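Local atomic coordinates of similar to yteR (Bacilus subtilis) (Clostridium acetobutylicum, PDB entry 4WU0), a protein that probably hydrolyses unsaturated rhamnogalacturonan fragments derived from pectin, as a glycoside hydrolase of family GH105. Residues Pro110-Lys113 and Glu114-Trp118; Phe152-Ile155 and Thr156-Ile160. All coordinates share one frame; numbering follows the deposited sequence.

Interaction 1 of 2, residues Pro110-Lys113 and Glu114-Trp118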
loop_
_atom_site.group_PDB
_atom_site.type_symbol
_atom_site.label_atom_id
_atom_site.label_comp_id
_atom_site.label_asym_id
_atom_site.label_seq_id
_atom_site.Cartn_x
_atom_site.Cartn_y
_atom_site.Cartn_z
ATOM N N PRO A 110 -13.019 -9.500 12.637
ATOM C CA PRO A 110 -12.396 -10.565 13.424
ATOM C C PRO A 110 -10.894 -10.408 13.575
ATOM O O PRO A 110 -10.226 -9.883 12.681
ATOM C CB PRO A 110 -12.751 -11.849 12.650
ATOM C CG PRO A 110 -13.048 -11.384 11.259
ATOM C CD PRO A 110 -13.670 -10.023 11.427
ATOM N N ARG A 111 -10.383 -10.882 14.704
ATOM C CA ARG A 111 -8.977 -10.717 15.053
ATOM C C ARG A 111 -8.316 -12.027 15.440
ATOM O O ARG A 111 -8.979 -12.967 15.899
ATOM C CB ARG A 111 -8.842 -9.741 16.210
ATOM C CG ARG A 111 -9.176 -8.310 15.843
ATOM C CD ARG A 111 -9.339 -7.491 17.076
ATOM N NE ARG A 111 -9.782 -6.109 16.866
ATOM C CZ ARG A 111 -8.994 -5.036 16.901
ATOM N NH1 ARG A 111 -7.680 -5.152 17.072
ATOM N NH2 ARG A 111 -9.532 -3.827 16.763
ATOM N N THR A 112 -6.999 -12.075 15.260
ATOM C CA THR A 112 -6.204 -13.225 15.674
ATOM C C THR A 112 -6.081 -13.247 17.187
ATOM O O THR A 112 -6.553 -12.332 17.880
ATOM C CB THR A 112 -4.784 -13.160 15.115
ATOM O OG1 THR A 112 -4.128 -12.022 15.684
ATOM C CG2 THR A 112 -4.798 -13.035 13.604
ATOM N N LYS A 113 -5.451 -14.288 17.708
ATOM C CA LYS A 113 -5.298 -14.438 19.153
ATOM C C LYS A 113 -4.516 -13.262 19.758
ATOM O O LYS A 113 -4.677 -12.936 20.943
ATOM C CB LYS A 113 -4.632 -15.779 19.488
ATOM C CG LYS A 113 -3.154 -15.829 19.170
ATOM C CD LYS A 113 -2.472 -17.174 19.528
ATOM C CE LYS A 113 -3.096 -18.379 18.832
ATOM N NZ LYS A 113 -2.214 -19.588 18.914
ATOM N N GLU A 114 -3.679 -12.631 18.939
ATOM C CA GLU A 114 -2.901 -11.456 19.353
ATOM C C GLU A 114 -3.509 -10.135 18.878
ATOM O O GLU A 114 -2.819 -9.109 18.801
ATOM C CB GLU A 114 -1.473 -11.581 18.844
ATOM C CG GLU A 114 -0.771 -12.817 19.346
ATOM C CD GLU A 114 0.552 -13.041 18.662
ATOM O OE1 GLU A 114 0.536 -13.269 17.429
ATOM O OE2 GLU A 114 1.588 -12.988 19.364
ATOM N N ASN A 115 -4.796 -10.168 18.553
ATOM C CA ASN A 115 -5.577 -8.961 18.270
ATOM C C ASN A 115 -5.242 -8.230 16.985
ATOM O O ASN A 115 -5.499 -7.025 16.857
ATOM C CB ASN A 115 -5.562 -8.002 19.476
ATOM C CG ASN A 115 -6.666 -8.321 20.456
ATOM O OD1 ASN A 115 -7.827 -8.440 20.065
ATOM N ND2 ASN A 115 -6.307 -8.516 21.729
ATOM N N VAL A 116 -4.732 -8.961 15.996
ATOM C CA VAL A 116 -4.511 -8.400 14.668
ATOM C C VAL A 116 -5.706 -8.737 13.781
ATOM O O VAL A 116 -6.212 -9.857 13.813
ATOM C CB VAL A 116 -3.219 -8.955 14.038
ATOM C CG1 VAL A 116 -2.961 -8.343 12.696
ATOM C CG2 VAL A 116 -2.034 -8.746 14.994
ATOM N N PHE A 117 -6.181 -7.776 13.006
ATOM C CA PHE A 117 -7.271 -8.044 12.065
ATOM C C PHE A 117 -6.934 -9.233 11.137
ATOM O O PHE A 117 -5.867 -9.265 10.501
ATOM C CB PHE A 117 -7.505 -6.832 11.158
ATOM C CG PHE A 117 -7.928 -5.565 11.874
ATOM C CD1 PHE A 117 -8.941 -5.572 12.824
ATOM C CD2 PHE A 117 -7.342 -4.356 11.540
ATOM C CE1 PHE A 117 -9.335 -4.387 13.452
ATOM C CE2 PHE A 117 -7.730 -3.176 12.144
ATOM C CZ PHE A 117 -8.728 -3.192 13.103
ATOM N N TRP A 118 -7.857 -10.168 11.018
ATOM C CA TRP A 118 -7.823 -11.117 9.919
ATOM C C TRP A 118 -7.853 -10.353 8.587
ATOM O O TRP A 118 -8.534 -9.343 8.441
ATOM C CB TRP A 118 -9.062 -12.003 9.911
ATOM C CG TRP A 118 -9.199 -12.975 11.025
ATOM C CD1 TRP A 118 -8.335 -13.182 12.068
ATOM C CD2 TRP A 118 -10.267 -13.909 11.196
ATOM N NE1 TRP A 118 -8.810 -14.189 12.880
ATOM C CE2 TRP A 118 -10.005 -14.638 12.378
ATOM C CE3 TRP A 118 -11.437 -14.183 10.476
ATOM C CZ2 TRP A 118 -10.848 -15.643 12.833
ATOM C CZ3 TRP A 118 -12.285 -15.176 10.936
ATOM C CH2 TRP A 118 -11.990 -15.891 12.109
HETATM O O HOH W 1 -1.758 -13.217 15.796
#

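Interaction 2 of 2, residues Phe152-Ile155 and Thr156-Ile160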
loop_
_atom_site.group_PDB
_atom_site.type_symbol
_atom_site.label_atom_id
_atom_site.label_comp_id
_atom_site.label_asym_id
_atom_site.label_seq_id
_atom_site.Cartn_x
_atom_site.Cartn_y
_atom_site.Cartn_z
ATOM N N PHE A 152 -4.788 4.516 19.012
ATOM C CA PHE A 152 -3.500 4.301 18.347
ATOM C C PHE A 152 -2.747 3.090 18.929
ATOM O O PHE A 152 -1.943 2.469 18.223
ATOM C CB PHE A 152 -2.612 5.548 18.439
ATOM C CG PHE A 152 -3.027 6.677 17.532
ATOM C CD1 PHE A 152 -3.117 6.496 16.167
ATOM C CD2 PHE A 152 -3.255 7.951 18.043
ATOM C CE1 PHE A 152 -3.476 7.543 15.327
ATOM C CE2 PHE A 152 -3.607 9.002 17.197
ATOM C CZ PHE A 152 -3.715 8.785 15.837
ATOM N N ASP A 153 -2.972 2.767 20.199
ATOM C CA ASP A 153 -2.288 1.636 20.833
ATOM C C ASP A 153 -2.626 0.327 20.127
ATOM O O ASP A 153 -1.792 -0.563 20.021
ATOM C CB ASP A 153 -2.721 1.474 22.305
ATOM C CG ASP A 153 -2.232 2.587 23.225
ATOM O OD1 ASP A 153 -1.632 3.585 22.770
ATOM O OD2 ASP A 153 -2.488 2.460 24.448
ATOM N N ASP A 154 -3.874 0.216 19.688
ATOM C CA ASP A 154 -4.368 -0.952 18.962
ATOM C C ASP A 154 -3.618 -1.050 17.645
ATOM O O ASP A 154 -3.042 -2.089 17.320
ATOM C CB ASP A 154 -5.876 -0.775 18.745
ATOM C CG ASP A 154 -6.526 -1.909 17.964
ATOM O OD1 ASP A 154 -5.841 -2.841 17.487
ATOM O OD2 ASP A 154 -7.759 -1.837 17.819
ATOM N N ILE A 155 -3.601 0.057 16.913
ATOM C CA ILE A 155 -2.951 0.136 15.619
ATOM C C ILE A 155 -1.470 -0.214 15.709
ATOM O O ILE A 155 -0.970 -1.041 14.928
ATOM C CB ILE A 155 -3.150 1.540 15.035
ATOM C CG1 ILE A 155 -4.628 1.720 14.664
ATOM C CG2 ILE A 155 -2.234 1.801 13.826
ATOM C CD1 ILE A 155 -5.105 3.153 14.744
ATOM N N THR A 156 -0.749 0.400 16.636
ATOM C CA THR A 156 0.683 0.135 16.710
ATOM C C THR A 156 0.959 -1.318 17.093
ATOM O O THR A 156 1.874 -1.944 16.574
ATOM C CB THR A 156 1.415 1.101 17.663
ATOM O OG1 THR A 156 0.855 1.042 18.974
ATOM C CG2 THR A 156 1.304 2.519 17.141
ATOM N N HIS A 157 0.167 -1.857 18.007
ATOM C CA HIS A 157 0.295 -3.268 18.393
ATOM C C HIS A 157 0.170 -4.175 17.168
ATOM O O HIS A 157 0.890 -5.181 17.038
ATOM C CB HIS A 157 -0.795 -3.605 19.411
ATOM C CG HIS A 157 -0.779 -5.025 19.882
ATOM N ND1 HIS A 157 0.151 -5.507 20.780
ATOM C CD2 HIS A 157 -1.591 -6.067 19.584
ATOM C CE1 HIS A 157 -0.098 -6.781 21.026
ATOM N NE2 HIS A 157 -1.147 -7.145 20.308
ATOM N N GLN A 158 -0.714 -3.824 16.240
ATOM C CA GLN A 158 -0.870 -4.650 15.042
ATOM C C GLN A 158 0.389 -4.654 14.182
ATOM O O GLN A 158 0.791 -5.696 13.669
ATOM C CB GLN A 158 -2.075 -4.208 14.233
ATOM C CG GLN A 158 -3.350 -4.373 15.054
ATOM C CD GLN A 158 -4.570 -4.551 14.215
ATOM O OE1 GLN A 158 -4.564 -5.304 13.232
ATOM N NE2 GLN A 158 -5.643 -3.853 14.592
ATOM N N PHE A 159 1.037 -3.504 14.042
ATOM C CA PHE A 159 2.311 -3.459 13.334
ATOM C C PHE A 159 3.390 -4.274 14.014
ATOM O O PHE A 159 4.172 -4.950 13.346
ATOM C CB PHE A 159 2.812 -2.017 13.188
ATOM C CG PHE A 159 2.140 -1.272 12.080
ATOM C CD1 PHE A 159 2.631 -1.346 10.801
ATOM C CD2 PHE A 159 0.987 -0.540 12.312
ATOM C CE1 PHE A 159 2.013 -0.684 9.760
ATOM C CE2 PHE A 159 0.353 0.130 11.280
ATOM C CZ PHE A 159 0.865 0.060 10.002
ATOM N N ILE A 160 3.450 -4.185 15.343
ATOM C CA ILE A 160 4.491 -4.862 16.105
ATOM C C ILE A 160 4.334 -6.385 16.057
ATOM O O ILE A 160 5.303 -7.106 15.893
ATOM C CB ILE A 160 4.498 -4.346 17.549
ATOM C CG1 ILE A 160 5.035 -2.916 17.564
ATOM C CG2 ILE A 160 5.340 -5.226 18.462
ATOM C CD1 ILE A 160 4.771 -2.135 18.849
#

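Interaction 1 of 2, residues Pro110-Lys113 and Glu114-Trp118
With CG set anti to its own carbonyl carbon (chi1 -70°) and the chain extended from CG to NE, Arg111 runs alongside Phe117, and its guanidinium reaches back to the peptide of Asn115. Arg111 NH1 donates to Asn115 O over 2.9 Å, the oxygen lying near the guanidinium plane, while Phe117 CE1 lies over one face of the same group, 3.4 Å from Arg111 NH2. Guanidinium and phenyl planes are inclined by 52°, so this is no parallel stack. NH2 also forms a salt bridge with Asp154, which helps to fix the rotation of the group.

Thr112 places OG1 between its backbone N and carbonyl carbon (chi1 64°), turning the hydroxyl into the bend of the chain. There Thr112 OG1 accepts from Val116 N at 3.1 Å and, weakly, from Glu114 N. A water lies 2.7 Å from Thr112 OG1 and also contacts OE1 of Glu114, an oxygen that is bound by Asn165 as well.

At the end away from the turn, Pro110 CB sits 3.6 Å from the centroid of the six-membered ring of Trp118, over its face, in a CH-pi contact. Beside it Trp118 N donates to Pro110 O.

The chain reverses through a type I beta turn, Thr112 to Asn115, followed by left-handed Asn115 at the bulge position. With Asn115 N bound to Thr112 O and Thr112 N to Val116 O, this is the type I + G1 bulge pattern of short beta hairpins.

Interaction 2 of 2, residues Phe152-Ile155 and Thr156-Ile160
Ile155 and Thr156, adjacent in the chain, bury the most surface here, and each works through a neighbour about one helical turn away. Ile155 carries CG2 anti to its backbone N, and this methyl lies in the plane of the Phe159 ring at its edge, 4.0 Å from CE2. The two side chains run side by side in the same direction. On the backbone, Ile155 O accepts Phe159 N at 3.3 Å, and Phe159 CD2 also approaches that oxygen, so one carbonyl is bordered by both the amide and the ring edge of the same residue.

Thr156 turns back over the preceding turn. With chi1 at 57° its OG1 stands between backbone N and carbonyl carbon, 3.2 Å from Phe152 O, while CG2 packs 3.4 Å from that same oxygen. Phe152 O is already the acceptor of Thr156 N, through a nearly straight bond of 2.9 Å. The hydroxyl has a hydrogen-bonding partner beyond the helix in Asp222.

Asp154 and Gln158 add a polar link one turn apart. NE2 of Gln158 donates to Asp154 OD1 over 3.1 Å, meeting the oxygen from above the carboxylate plane, 39° out of it. Carboxylate and amide planes are only 23° apart. Both ends have further partners: Asp154 pairs with Arg111, and OE1 of Gln158 probably accepts from Phe117 N, which would help to hold the amide in place.

This first part of helix 152-166 is wedged among several others. Ile155 and Phe159 pack on helices 199-215 and 129-146, Thr156 and Phe159 also touch Leu226 of helix 223-240, and the Asp154-Gln158 face turns to the loop of residues 110-118.

Overall arrangement
Helix 93-108 leads into the loop where interaction 1 closes a tight reversal; strand 126-128 and helix 129-146 follow before interaction 2 spans the opening turns of helix 152-166. The two lie in series, neither enclosing nor crossing the other, with centres about 11 Å apart. They nevertheless touch: Arg111 NH2 reaches Asp154 OD2 at 2.9 Å, and Phe117 N probably donates to Gln158 OE1. Glu114 O receives His157 NE2, adding a third link. The loop 110-118 is thereby tied to the flank of a helix in the (alpha/alpha)6 barrel characteristic of GH88 and GH105 enzymes, an example of local contacts joining through their outer groups.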